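Long-range contacts in glycosyltransferase (Streptomyces halstedii, PDB 3WAD), which is a glycosyltransferase of the GT-B class, related to the erythromycin biosynthesis protein CIII family and built from two Rossmann-like domains that face each other across a cleft: residues Pro146-Leu151 / Gly202-Ala207; Val3-Phe8 / Leu126-Ala131; Ala274-Asp279 / Gln375-Ile380; Pro246-Thr251 / Cys314-His319; Ser223-Pro228 / Lys394-Leu399. All coordinates share one frame; numbering follows the deposited sequence.

The five contacts fall into two groups with a connection between them. Interactions 1 and 2 are neighbouring strand pairs of the N-terminal parallel sheet; their centres lie about 9 Å apart, and strands 147-150 and 126-130 are joined through Val148 N to Val127 O (2.7 Å). Interactions 3 and 4 form the second group, centres about 9 Å apart, where a loop and helix 369-381 pack beside two strands of the C-terminal sheet. The centres of interactions 1 and 4, one from each sheet, are about 34 Å apart. Interaction 5 lies between the groups, its centre about 18 Å from that of interaction 1 and about 21 Å from interaction 4's, joining the chain's halves.

Interaction 1. Residues Pro146-Leu151 / Gly202-Ala207; sequences PHVRML and GTTTLA
Arg149 leaves strand 147-150 extended as far as CD, with CG anti to the backbone N (chi1 179°), and is then bent at chi3. Its CB passes 3.9 Å from Thr204 O, and the CD methylene packs on the Trp129 ring. The bend lays the side chain alongside Thr205, guanidinium edge toward it. There NE bonds to Thr201 O, NH1 makes a salt bridge with Asp155, and NH2 gives a hydrogen bond of 3.1 Å to Thr205 OG1, 24° out of the guanidinium plane. Leu151 CD2 sits over one guanidinium face. Thr205 suits its place because its other branch, CG2, is apolar and packs 3.7 Å from Leu151 CG. Just before strand 204-206, Thr203 OG1 accepts a hydrogen bond from His147 N (2.8 Å) while lying 4.0 Å above the centre of the His147 ring; the imidazole itself bonds outward to Glu141 and Trp129. Gly202, the first residue after helix 198-201, has positive phi, and a CB there would run into Thr204 O. The backbones pair in parallel: Arg149 N bonds to Thr204 O (2.8 Å), and Leu151 N meets Leu206 O (2.9 Å). On the reverse face Val148 CG1 touches Leu206 CB at 3.8 Å; these neighbouring strands of the seven-stranded parallel sheet, with both residues against helix 402-415, are as expected of the Rossmann-like N-terminal domain of a GT-B fold.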
# COMPACT_ATOMS: atom_id res chain seq x y z
N PRO B 146 10.81 -0.54 22.28
CA PRO B 146 11.21 -1.84 21.91
C PRO B 146 11.39 -1.78 20.32
O PRO B 146 10.70 -0.97 19.61
CB PRO B 146 9.99 -2.64 22.25
CG PRO B 146 8.80 -1.58 22.11
CD PRO B 146 9.37 -0.43 22.62
N HIS B 147 12.35 -2.54 19.77
CA HIS B 147 12.59 -2.49 18.29
C HIS B 147 12.74 -3.90 17.75
O HIS B 147 13.36 -4.78 18.37
CB HIS B 147 13.76 -1.57 17.95
CG HIS B 147 14.96 -1.80 18.82
ND1 HIS B 147 15.96 -2.68 18.46
CD2 HIS B 147 15.28 -1.32 20.04
CE1 HIS B 147 16.86 -2.71 19.43
NE2 HIS B 147 16.50 -1.87 20.37
N VAL B 148 12.14 -4.12 16.59
CA VAL B 148 12.15 -5.42 15.95
C VAL B 148 13.10 -5.36 14.74
O VAL B 148 12.90 -4.49 13.81
CB VAL B 148 10.78 -5.77 15.50
CG1 VAL B 148 10.81 -7.10 14.69
CG2 VAL B 148 9.86 -5.89 16.68
N ARG B 149 14.12 -6.24 14.74
CA ARG B 149 15.05 -6.33 13.62
C ARG B 149 14.38 -7.19 12.53
O ARG B 149 14.09 -8.38 12.75
CB ARG B 149 16.45 -6.81 14.09
CG ARG B 149 17.50 -6.96 12.94
CD ARG B 149 18.83 -7.43 13.47
NE ARG B 149 18.65 -8.76 14.04
CZ ARG B 149 19.21 -9.87 13.57
NH1 ARG B 149 20.04 -9.83 12.50
NH2 ARG B 149 18.91 -11.03 14.15
N MET B 150 14.14 -6.59 11.36
CA MET B 150 13.46 -7.29 10.31
C MET B 150 14.44 -7.91 9.28
O MET B 150 15.18 -7.20 8.60
CB MET B 150 12.40 -6.43 9.59
CG MET B 150 11.70 -7.25 8.49
SD MET B 150 10.20 -6.36 8.00
CE MET B 150 9.41 -7.65 7.12
N LEU B 151 14.42 -9.26 9.18
CA LEU B 151 15.30 -9.94 8.21
C LEU B 151 14.77 -9.78 6.81
O LEU B 151 13.57 -9.47 6.57
CB LEU B 151 15.41 -11.43 8.53
CG LEU B 151 15.97 -11.75 9.95
CD1 LEU B 151 16.08 -13.26 10.24
CD2 LEU B 151 17.36 -11.15 10.19
N GLY B 202 18.26 -6.60 17.96
CA GLY B 202 16.88 -6.17 18.23
C GLY B 202 16.34 -6.68 19.59
O GLY B 202 16.83 -7.69 20.13
N THR B 203 15.33 -6.00 20.12
CA THR B 203 14.53 -6.56 21.24
C THR B 203 14.14 -7.86 20.76
O THR B 203 14.12 -8.81 21.52
CB THR B 203 13.15 -5.84 21.49
OG1 THR B 203 13.39 -4.47 21.56
CG2 THR B 203 12.47 -6.32 22.82
N THR B 204 13.69 -7.92 19.51
CA THR B 204 13.54 -9.24 18.89
C THR B 204 13.70 -9.16 17.37
O THR B 204 13.98 -8.11 16.84
CB THR B 204 12.24 -9.90 19.27
OG1 THR B 204 12.26 -11.25 18.84
CG2 THR B 204 11.00 -9.24 18.64
N THR B 205 13.54 -10.29 16.69
CA THR B 205 13.86 -10.41 15.23
C THR B 205 12.64 -10.95 14.56
O THR B 205 12.01 -11.83 15.13
CB THR B 205 14.96 -11.40 15.05
OG1 THR B 205 16.14 -10.77 15.51
CG2 THR B 205 15.13 -11.78 13.54
N LEU B 206 12.29 -10.40 13.39
CA LEU B 206 11.16 -10.93 12.60
C LEU B 206 11.80 -11.60 11.39
O LEU B 206 12.59 -10.96 10.66
CB LEU B 206 10.16 -9.79 12.11
CG LEU B 206 9.04 -10.16 11.13
CD1 LEU B 206 8.05 -11.31 11.59
CD2 LEU B 206 8.17 -8.99 10.76
N ALA B 207 11.46 -12.87 11.15
CA ALA B 207 12.00 -13.64 10.01
C ALA B 207 11.11 -13.58 8.79
O ALA B 207 9.86 -13.61 8.93
CB ALA B 207 12.21 -15.12 10.46

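Interaction 2. Residues Val3-Phe8 / Leu126-Ala131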
# COMPACT_ATOMS: atom_id res chain seq x y z
N VAL B 3 4.35 3.46 14.62
CA VAL B 3 5.47 2.56 14.26
C VAL B 3 6.43 3.30 13.37
O VAL B 3 6.08 3.76 12.28
CB VAL B 3 4.96 1.36 13.52
CG1 VAL B 3 6.17 0.29 13.26
CG2 VAL B 3 3.78 0.75 14.23
N LEU B 4 7.64 3.43 13.81
CA LEU B 4 8.66 4.00 12.99
C LEU B 4 9.46 2.84 12.31
O LEU B 4 10.21 2.12 12.96
CB LEU B 4 9.55 4.94 13.82
CG LEU B 4 10.76 5.57 13.18
CD1 LEU B 4 10.30 6.46 11.96
CD2 LEU B 4 11.65 6.38 14.15
N MET B 5 9.30 2.70 11.01
CA MET B 5 10.06 1.69 10.24
C MET B 5 11.17 2.35 9.50
O MET B 5 10.98 3.46 8.97
CB MET B 5 9.15 1.02 9.24
CG MET B 5 7.88 0.46 9.95
SD MET B 5 6.80 -0.50 8.85
CE MET B 5 7.82 -1.95 8.44
N THR B 6 12.36 1.73 9.49
CA THR B 6 13.44 2.40 8.85
C THR B 6 14.18 1.39 7.93
O THR B 6 14.33 0.23 8.28
CB THR B 6 14.30 3.14 9.83
OG1 THR B 6 15.34 3.85 9.13
CG2 THR B 6 14.90 2.18 10.90
N VAL B 7 14.59 1.84 6.76
CA VAL B 7 15.33 0.98 5.84
C VAL B 7 16.30 1.90 5.09
O VAL B 7 15.93 3.04 4.75
CB VAL B 7 14.37 0.14 4.93
CG1 VAL B 7 13.51 1.06 4.09
CG2 VAL B 7 15.16 -0.78 3.97
N PHE B 8 17.55 1.45 4.84
CA PHE B 8 18.46 2.22 3.99
C PHE B 8 17.88 2.34 2.53
O PHE B 8 16.99 1.58 2.18
CB PHE B 8 19.92 1.70 4.00
CG PHE B 8 20.12 0.41 3.24
CD1 PHE B 8 20.67 0.44 1.94
CD2 PHE B 8 19.67 -0.82 3.76
CE1 PHE B 8 20.80 -0.80 1.18
CE2 PHE B 8 19.82 -2.04 3.05
CZ PHE B 8 20.41 -2.04 1.77
N LEU B 126 6.83 1.54 18.63
CA LEU B 126 7.59 0.35 18.07
C LEU B 126 8.53 0.90 16.94
O LEU B 126 8.08 1.76 16.13
CB LEU B 126 6.57 -0.68 17.59
CG LEU B 126 7.07 -2.07 17.08
CD1 LEU B 126 7.71 -2.84 18.26
CD2 LEU B 126 5.96 -2.80 16.46
N VAL B 127 9.85 0.59 17.00
CA VAL B 127 10.73 0.74 15.82
C VAL B 127 10.93 -0.63 15.13
O VAL B 127 11.19 -1.68 15.81
CB VAL B 127 12.02 1.48 16.15
CG1 VAL B 127 13.05 1.56 14.88
CG2 VAL B 127 11.67 2.91 16.72
N ILE B 128 10.71 -0.67 13.80
CA ILE B 128 10.98 -1.92 12.96
C ILE B 128 12.07 -1.54 11.98
O ILE B 128 11.88 -0.62 11.16
CB ILE B 128 9.78 -2.44 12.20
CG1 ILE B 128 8.56 -2.70 13.18
CG2 ILE B 128 10.14 -3.72 11.35
CD1 ILE B 128 7.32 -3.07 12.49
N TRP B 129 13.24 -2.15 12.11
CA TRP B 129 14.36 -1.73 11.25
C TRP B 129 14.78 -2.91 10.36
O TRP B 129 15.05 -4.01 10.84
CB TRP B 129 15.54 -1.24 12.00
CG TRP B 129 16.02 -2.06 13.24
CD1 TRP B 129 15.35 -2.24 14.50
CD2 TRP B 129 17.25 -2.79 13.35
NE1 TRP B 129 16.17 -2.96 15.35
CE2 TRP B 129 17.31 -3.34 14.68
CE3 TRP B 129 18.38 -2.93 12.50
CZ2 TRP B 129 18.43 -4.05 15.14
CZ3 TRP B 129 19.47 -3.64 12.96
CH2 TRP B 129 19.50 -4.20 14.29
N ASP B 130 14.88 -2.63 9.08
CA ASP B 130 15.63 -3.52 8.16
C ASP B 130 17.00 -3.91 8.74
O ASP B 130 17.72 -3.04 9.23
CB ASP B 130 15.82 -2.79 6.86
CG ASP B 130 16.96 -3.41 6.00
OD1 ASP B 130 16.61 -4.26 5.20
OD2 ASP B 130 18.16 -3.02 6.14
N ALA B 131 17.35 -5.20 8.65
CA ALA B 131 18.47 -5.76 9.42
C ALA B 131 19.83 -5.12 9.10
O ALA B 131 20.80 -5.23 9.86
CB ALA B 131 18.51 -7.28 9.28
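Asp130 OD2 is held by two hydrogen bonds, from Leu132 N and Thr133 OG1, while OD1 bonds to His13. OD2 also lies in the plane of the Phe8 ring, at its edge, 3.6 Å from Phe8 CD2, with ring and carboxylate planes 60° apart; the slightly positive ring hydrogens suit a carboxylate oxygen. The histidine would be expected to favour the ionised form of the acid. The Asp130 CG is anti to the backbone N (chi1 162°), and CB rests against Val7 CG2 at 3.6 Å.

Behind this strand end the axes of strands 3-6 and 126-130 lie 13° apart, parallel. Leu4 N bonds to Leu126 O (2.9 Å), and Thr6 N to Ile128 O (2.9 Å); in return Leu4 O receives Ile128 N and Thr6 O receives Asp130 N (3.0 Å), so Leu4, Thr6 and Ile128 each use both N-H and carbonyl across the pair. On the face of Val3, Met5 and Ile128, branched and long aliphatic side chains pack together: Val3 CG1 crosses obliquely to meet Ile128 CD1 at 3.6 Å, and Met5 lies alongside Ile128, CE to CG2. On the reverse face Thr6 CG2 touches Trp129 CB (3.6 Å), while Thr6 OG1 bonds to Ala34 O.

In this central pair of the Rossmann-like N-terminal sheet, strand 30-35 flanks residues 3-8 and strand 147-150 flanks 126-131, with helix 109-122 over Leu4 and Thr6.

Interaction 3. Residues Ala274-Asp279 / Gln375-Ile380; sequences ADIDAD and QLRRLI
Ile276 is the centre of this contact, a branched aliphatic wedge from the loop between helix 266-274 and strand 279-283 that reaches helix 369-381 with both branches, CG2 and CD1. Its CG2, anti to the carbonyl carbon, touches Arg377 CG at 3.8 Å, while CG1 takes the crowded position between backbone N and carbonyl carbon (chi1 65°) and sends CD1 to Leu376 CD2, 3.9 Å away, where the two side chains cross at about a right angle. The same CD1 also nears Ile380 CG1, more loosely, at 4.5 Å. A beta-branched residue suits this position, since it offers separate methyls to separate partners.

Arg377 carries the polar half. Its CG lies on Ile276, and beyond it the chain bends at chi3 so that NH2 makes a salt bridge with Asp275 OD2 at 3.1 Å, though the placing of NH2 is less sure, because it lies too close to another atom. The carboxylate and guanidinium planes are 67° apart, so the pair is not a flat, two-pronged one. Asp275 O sits 3.1 Å above the centre of the guanidinium, a position that makes no hydrogen bond but would be electrostatically favourable for a cation.

The loop holds its shape through two inverse gamma turns centred on Asp275 and Asp277; the first brings Ile276 N to Ala274 O at 2.8 Å.

Ile380, third in buried surface, packs with Leu376 and Ile276 on Val248 of strand 247-251. Helix 369-381 also lies on strand 314-319 through Leu376 and Ile380, and on strand 336-338 through Leu376 and Leu379.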
# COMPACT_ATOMS: atom_id res chain seq x y z
N ALA B 274 15.41 -22.58 -24.10
CA ALA B 274 14.11 -22.64 -24.78
C ALA B 274 13.73 -24.01 -25.40
O ALA B 274 12.59 -24.25 -25.78
CB ALA B 274 14.01 -21.52 -25.84
N ASP B 275 14.68 -24.93 -25.49
CA ASP B 275 14.43 -26.18 -26.23
C ASP B 275 13.72 -27.20 -25.34
O ASP B 275 14.25 -28.23 -24.95
CB ASP B 275 15.75 -26.66 -26.85
CG ASP B 275 15.59 -27.89 -27.73
OD1 ASP B 275 14.47 -28.12 -28.27
OD2 ASP B 275 16.60 -28.64 -27.82
N ILE B 276 12.48 -26.89 -24.99
CA ILE B 276 11.74 -27.61 -23.98
C ILE B 276 10.26 -27.56 -24.34
O ILE B 276 9.82 -26.75 -25.13
CB ILE B 276 11.93 -26.90 -22.57
CG1 ILE B 276 11.30 -25.49 -22.57
CG2 ILE B 276 13.43 -26.85 -22.19
CD1 ILE B 276 10.54 -25.16 -21.34
N ASP B 277 9.46 -28.40 -23.75
CA ASP B 277 8.07 -28.42 -24.16
C ASP B 277 7.20 -27.44 -23.37
O ASP B 277 6.37 -27.89 -22.57
CB ASP B 277 7.51 -29.85 -24.11
CG ASP B 277 6.33 -30.06 -25.07
OD1 ASP B 277 6.00 -29.11 -25.84
OD2 ASP B 277 5.74 -31.16 -25.04
N ALA B 278 7.40 -26.13 -23.61
CA ALA B 278 6.69 -25.04 -22.90
C ALA B 278 7.03 -23.68 -23.49
O ALA B 278 8.04 -23.56 -24.19
CB ALA B 278 7.03 -25.07 -21.41
N ASP B 279 6.19 -22.66 -23.25
CA ASP B 279 6.52 -21.29 -23.63
C ASP B 279 7.39 -20.61 -22.57
O ASP B 279 7.15 -20.75 -21.40
CB ASP B 279 5.26 -20.44 -23.80
CG ASP B 279 4.41 -20.90 -24.94
OD1 ASP B 279 4.93 -21.57 -25.88
OD2 ASP B 279 3.20 -20.60 -24.89
N GLN B 375 18.08 -29.80 -16.80
CA GLN B 375 17.38 -29.58 -15.50
C GLN B 375 15.94 -29.07 -15.72
O GLN B 375 14.98 -29.60 -15.13
CB GLN B 375 18.23 -28.65 -14.65
CG GLN B 375 19.48 -29.32 -14.13
CD GLN B 375 20.23 -28.43 -13.11
OE1 GLN B 375 20.29 -27.22 -13.25
NE2 GLN B 375 20.79 -29.03 -12.11
N LEU B 376 15.78 -28.08 -16.59
CA LEU B 376 14.46 -27.53 -16.87
C LEU B 376 13.50 -28.58 -17.40
O LEU B 376 12.32 -28.62 -16.99
CB LEU B 376 14.53 -26.34 -17.84
CG LEU B 376 13.22 -25.51 -17.98
CD1 LEU B 376 12.67 -25.15 -16.62
CD2 LEU B 376 13.42 -24.26 -18.82
N ARG B 377 14.02 -29.44 -18.31
CA ARG B 377 13.25 -30.50 -18.86
C ARG B 377 12.80 -31.45 -17.74
O ARG B 377 11.67 -31.90 -17.77
CB ARG B 377 14.06 -31.21 -19.96
CG ARG B 377 14.13 -30.44 -21.25
CD ARG B 377 14.57 -31.35 -22.39
NE ARG B 377 15.58 -30.77 -23.30
CZ ARG B 377 15.70 -31.10 -24.59
NH1 ARG B 377 14.86 -31.95 -25.16
NH2 ARG B 377 16.62 -30.55 -25.35
N ARG B 378 13.64 -31.76 -16.76
CA ARG B 378 13.19 -32.58 -15.62
C ARG B 378 12.09 -31.97 -14.77
O ARG B 378 11.10 -32.64 -14.42
CB ARG B 378 14.35 -32.96 -14.74
CG ARG B 378 15.37 -33.83 -15.47
CD ARG B 378 16.35 -34.35 -14.49
NE ARG B 378 15.63 -35.04 -13.42
CZ ARG B 378 16.08 -35.22 -12.19
NH1 ARG B 378 17.24 -34.72 -11.78
NH2 ARG B 378 15.34 -35.89 -11.35
N LEU B 379 12.24 -30.69 -14.47
CA LEU B 379 11.22 -29.94 -13.69
C LEU B 379 9.85 -29.98 -14.34
O LEU B 379 8.82 -30.15 -13.64
CB LEU B 379 11.66 -28.49 -13.54
CG LEU B 379 12.90 -28.27 -12.69
CD1 LEU B 379 13.06 -26.78 -12.44
CD2 LEU B 379 12.75 -29.03 -11.40
N ILE B 380 9.86 -29.86 -15.67
CA ILE B 380 8.70 -29.95 -16.56
C ILE B 380 8.14 -31.38 -16.56
O ILE B 380 6.92 -31.57 -16.51
CB ILE B 380 9.08 -29.50 -18.06
CG1 ILE B 380 8.86 -28.02 -18.32
CG2 ILE B 380 8.17 -30.14 -19.08
CD1 ILE B 380 8.85 -27.17 -17.09

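Interaction 4. Residues Pro246-Thr251 / Cys314-His319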
# COMPACT_ATOMS: atom_id res chain seq x y z
N PRO B 246 2.05 -25.30 -21.07
CA PRO B 246 2.95 -24.98 -19.93
C PRO B 246 3.84 -23.74 -20.14
O PRO B 246 4.25 -23.44 -21.25
CB PRO B 246 3.80 -26.25 -19.79
CG PRO B 246 2.87 -27.33 -20.27
CD PRO B 246 2.14 -26.73 -21.43
N ARG B 247 4.10 -23.00 -19.06
CA ARG B 247 4.88 -21.76 -19.15
C ARG B 247 6.07 -21.94 -18.25
O ARG B 247 5.97 -22.66 -17.25
CB ARG B 247 4.09 -20.61 -18.60
CG ARG B 247 4.02 -19.43 -19.45
CD ARG B 247 2.76 -18.67 -19.08
NE ARG B 247 1.99 -18.33 -20.28
CZ ARG B 247 0.88 -17.59 -20.32
NH1 ARG B 247 0.35 -17.06 -19.23
NH2 ARG B 247 0.31 -17.38 -21.48
N VAL B 248 7.18 -21.29 -18.58
CA VAL B 248 8.34 -21.27 -17.71
C VAL B 248 8.80 -19.82 -17.66
O VAL B 248 8.72 -19.11 -18.66
CB VAL B 248 9.48 -22.18 -18.22
CG1 VAL B 248 10.80 -21.89 -17.50
CG2 VAL B 248 9.08 -23.67 -18.04
N CYS B 249 9.27 -19.41 -16.48
CA CYS B 249 9.62 -18.08 -16.25
C CYS B 249 11.12 -18.10 -16.09
O CYS B 249 11.65 -18.83 -15.28
CB CYS B 249 8.89 -17.57 -15.00
SG CYS B 249 9.59 -15.99 -14.53
N LEU B 250 11.79 -17.32 -16.91
CA LEU B 250 13.24 -17.18 -16.91
C LEU B 250 13.67 -15.76 -16.55
O LEU B 250 13.45 -14.83 -17.31
CB LEU B 250 13.77 -17.53 -18.32
CG LEU B 250 15.25 -17.37 -18.55
CD1 LEU B 250 16.06 -18.39 -17.67
CD2 LEU B 250 15.59 -17.42 -20.09
N THR B 251 14.30 -15.61 -15.39
CA THR B 251 14.80 -14.35 -14.85
C THR B 251 16.22 -14.59 -14.38
O THR B 251 16.47 -14.61 -13.18
CB THR B 251 13.96 -13.82 -13.60
OG1 THR B 251 13.82 -14.85 -12.64
CG2 THR B 251 12.61 -13.42 -13.95
N CYS B 314 2.76 -21.11 -14.29
CA CYS B 314 4.12 -21.57 -14.73
C CYS B 314 4.44 -22.92 -14.17
O CYS B 314 4.20 -23.14 -13.01
CB CYS B 314 5.25 -20.64 -14.27
SG CYS B 314 5.27 -19.16 -15.22
N ALA B 315 5.06 -23.79 -14.97
CA ALA B 315 5.53 -25.08 -14.44
C ALA B 315 6.91 -24.93 -13.78
O ALA B 315 7.33 -25.80 -13.05
CB ALA B 315 5.59 -26.18 -15.58
N ALA B 316 7.63 -23.84 -14.07
CA ALA B 316 8.97 -23.70 -13.46
C ALA B 316 9.42 -22.25 -13.48
O ALA B 316 8.96 -21.47 -14.31
CB ALA B 316 9.97 -24.60 -14.18
N ILE B 317 10.33 -21.90 -12.58
CA ILE B 317 10.99 -20.59 -12.69
C ILE B 317 12.47 -20.85 -12.51
O ILE B 317 12.89 -21.58 -11.61
CB ILE B 317 10.48 -19.56 -11.61
CG1 ILE B 317 11.19 -18.19 -11.76
CG2 ILE B 317 10.58 -20.18 -10.23
CD1 ILE B 317 10.38 -17.04 -11.17
N VAL B 318 13.24 -20.21 -13.36
CA VAL B 318 14.70 -20.31 -13.38
C VAL B 318 15.20 -18.99 -12.90
O VAL B 318 14.91 -17.98 -13.56
CB VAL B 318 15.20 -20.53 -14.87
CG1 VAL B 318 16.71 -20.74 -14.92
CG2 VAL B 318 14.49 -21.73 -15.48
N HIS B 319 15.97 -18.96 -11.81
CA HIS B 319 16.35 -17.66 -11.27
C HIS B 319 17.61 -17.75 -10.38
O HIS B 319 18.18 -18.84 -10.18
CB HIS B 319 15.12 -17.04 -10.55
CG HIS B 319 14.80 -17.68 -9.24
ND1 HIS B 319 14.19 -18.91 -9.13
CD2 HIS B 319 15.09 -17.29 -7.98
CE1 HIS B 319 14.06 -19.22 -7.85
NE2 HIS B 319 14.60 -18.25 -7.13
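Strands 247-251 and 316-319 run parallel, 11° apart with their axes 4.7 Å from each other at closest, and are joined by Cys249 N to Ala316 O (3.0 Å), Val318 N to Cys249 O (2.8 Å) and Thr251 N to Val318 O (3.1 Å), the last two nearly along the C=O axis. At the start, segment 314-319 turns a corner at Ala315, whose N still reaches Arg247 O at 2.7 Å; the same corner leaves the buried Ala316 N without a partner.

Cys249 points SG to the Ile317 side, anti to the backbone N (chi1 169°), where it meets Ile317 CD1 at 3.6 Å. Its CB faces Cys314 SG, but the two sulfurs do not bond, and both cysteines act here as small apolar residues. These are the first and fourth strands in sequence of the C-terminal Rossmann-like domain, neighbours at the middle of its parallel sheet as the 3-2-1-4-5-6 order requires.

On the opposite face Leu250 and Val318 lie side by side and point the same way, Leu250 CD1 touching Val318 CB at 3.6 Å. Val248 shares this face and brings CG2 near Ala316 CB; the small alanine there leaves room for Leu376 and Ile380 of helix 369-381. At the C-terminal end Thr251 OG1 takes the crowded position between N and carbonyl carbon and lies 3.3 Å from His319 CB, while the His319 ring swings away from strand 247-251 toward Thr325 and Arg326 of helix 323-332.

Interaction 5. Residues Ser223-Pro228 / Lys394-Leu399; sequences SMRHLP and KEYDAL
Tyr396, near the C-terminal end of helix 384-397, is the first residue of its segment to reach residues 223-228. Its CG is anti to the backbone N (chi1 159°), which sends the ring out across the loop so that OH gives a hydrogen bond of 2.7 Å to His226 O, approaching from above the carbonyl plane. One face of the ring takes Arg225 CG, a CH-pi contact 3.7 Å from the centroid and 17° off the normal; a tyrosine suits the spot because it offers both a flat apolar face and a polar tip. The Tyr396 carbonyl O is 3.2 Å from Arg225 CG and also accepts Leu399 N.

Asp397 contributes its backbone. Arg225 bends at chi3 and gives NH1 to Asp397 O at 3.1 Å, a straight bond (160°) lying in the guanidinium plane. The C-terminal end of a helix carries partial negative charge, which would suit an arginine.

Leu399 then turns back on the loop, its CB 3.6 Å from Arg225 N and CD1 3.4 Å from Met224 O, with CD2 near Ser223 OG. An inverse gamma turn is centred on Arg225.

The contact joins the two halves of the GT-B fold, the N-terminal loop after strand 221-222 and a C-terminal helix end. Helix 323-332 packs on Tyr396 through Ile330 and Arg331, and helix 402-415 receives Met224 and Leu227, while Ala27 of the second subunit packs on Arg225.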
# COMPACT_ATOMS: atom_id res chain seq x y z
N SER B 223 8.14 -15.73 13.17
CA SER B 223 8.00 -16.09 11.80
C SER B 223 6.69 -15.58 11.27
O SER B 223 5.83 -15.06 12.04
CB SER B 223 8.14 -17.60 11.63
OG SER B 223 7.06 -18.28 12.26
N MET B 224 6.55 -15.68 9.96
CA MET B 224 5.53 -14.96 9.23
C MET B 224 5.37 -15.60 7.84
O MET B 224 6.29 -16.18 7.31
CB MET B 224 5.88 -13.48 9.18
CG MET B 224 5.35 -12.74 8.01
SD MET B 224 5.92 -11.07 8.05
CE MET B 224 7.67 -11.29 7.70
N ARG B 225 4.14 -15.62 7.37
CA ARG B 225 3.83 -15.99 6.00
C ARG B 225 4.19 -14.75 5.13
O ARG B 225 3.32 -13.97 4.71
CB ARG B 225 2.35 -16.32 5.89
CG ARG B 225 1.94 -16.92 4.53
CD ARG B 225 0.52 -17.36 4.52
NE ARG B 225 -0.37 -16.19 4.71
CZ ARG B 225 -1.61 -16.23 5.18
NH1 ARG B 225 -2.14 -17.39 5.58
NH2 ARG B 225 -2.33 -15.11 5.30
N HIS B 226 5.47 -14.63 4.81
CA HIS B 226 6.03 -13.49 4.11
C HIS B 226 5.36 -13.21 2.80
O HIS B 226 5.30 -14.05 1.93
CB HIS B 226 7.55 -13.68 3.93
CG HIS B 226 8.25 -12.49 3.35
ND1 HIS B 226 8.00 -11.20 3.76
CD2 HIS B 226 9.16 -12.41 2.34
CE1 HIS B 226 8.78 -10.37 3.08
NE2 HIS B 226 9.49 -11.09 2.21
N LEU B 227 4.84 -12.01 2.68
CA LEU B 227 4.23 -11.61 1.40
C LEU B 227 5.34 -10.87 0.50
O LEU B 227 5.96 -9.89 0.95
CB LEU B 227 2.92 -10.82 1.61
CG LEU B 227 1.92 -10.74 0.43
CD1 LEU B 227 0.71 -10.02 0.92
CD2 LEU B 227 2.58 -9.82 -0.66
N PRO B 228 5.66 -11.45 -0.70
CA PRO B 228 6.66 -10.90 -1.64
C PRO B 228 6.06 -9.76 -2.39
O PRO B 228 5.17 -9.96 -3.19
CB PRO B 228 6.96 -12.06 -2.59
CG PRO B 228 5.96 -13.07 -2.42
CD PRO B 228 5.07 -12.70 -1.18
N LYS B 394 2.02 -25.45 0.99
CA LYS B 394 1.14 -25.81 2.11
C LYS B 394 1.69 -25.37 3.48
O LYS B 394 0.95 -24.73 4.23
CB LYS B 394 0.77 -27.32 2.00
CG LYS B 394 0.13 -27.91 3.23
CD LYS B 394 -0.06 -29.47 3.08
CE LYS B 394 -0.74 -30.04 4.35
NZ LYS B 394 -1.97 -30.89 4.06
N GLU B 395 2.94 -25.65 3.80
CA GLU B 395 3.57 -25.25 5.03
C GLU B 395 3.77 -23.73 5.16
O GLU B 395 3.83 -23.17 6.27
CB GLU B 395 4.95 -25.91 5.14
CG GLU B 395 4.91 -27.47 5.15
CD GLU B 395 6.27 -28.12 4.95
OE1 GLU B 395 7.29 -27.57 5.39
OE2 GLU B 395 6.34 -29.22 4.37
N TYR B 396 3.95 -23.06 4.02
CA TYR B 396 4.02 -21.60 4.01
C TYR B 396 2.61 -21.02 4.28
O TYR B 396 2.46 -20.06 5.06
CB TYR B 396 4.57 -21.16 2.64
CG TYR B 396 4.25 -19.71 2.25
CD1 TYR B 396 5.13 -18.67 2.54
CD2 TYR B 396 3.11 -19.41 1.57
CE1 TYR B 396 4.84 -17.31 2.16
CE2 TYR B 396 2.82 -18.08 1.18
CZ TYR B 396 3.67 -17.07 1.47
OH TYR B 396 3.37 -15.79 1.05
N ASP B 397 1.59 -21.55 3.62
CA ASP B 397 0.21 -21.02 3.84
C ASP B 397 -0.21 -21.03 5.31
O ASP B 397 -1.07 -20.25 5.72
CB ASP B 397 -0.86 -21.78 3.03
CG ASP B 397 -0.82 -21.45 1.50
OD1 ASP B 397 -0.30 -20.35 1.10
OD2 ASP B 397 -1.29 -22.31 0.69
N ALA B 398 0.39 -21.93 6.06
CA ALA B 398 0.07 -22.21 7.47
C ALA B 398 0.91 -21.38 8.39
O ALA B 398 0.72 -21.45 9.61
CB ALA B 398 0.29 -23.73 7.78
N LEU B 399 1.88 -20.61 7.86
CA LEU B 399 2.60 -19.69 8.73
C LEU B 399 1.77 -18.50 9.24
O LEU B 399 0.73 -18.18 8.71
CB LEU B 399 3.90 -19.17 8.05
CG LEU B 399 4.99 -20.20 7.78
CD1 LEU B 399 6.10 -19.54 6.85
CD2 LEU B 399 5.58 -20.58 9.14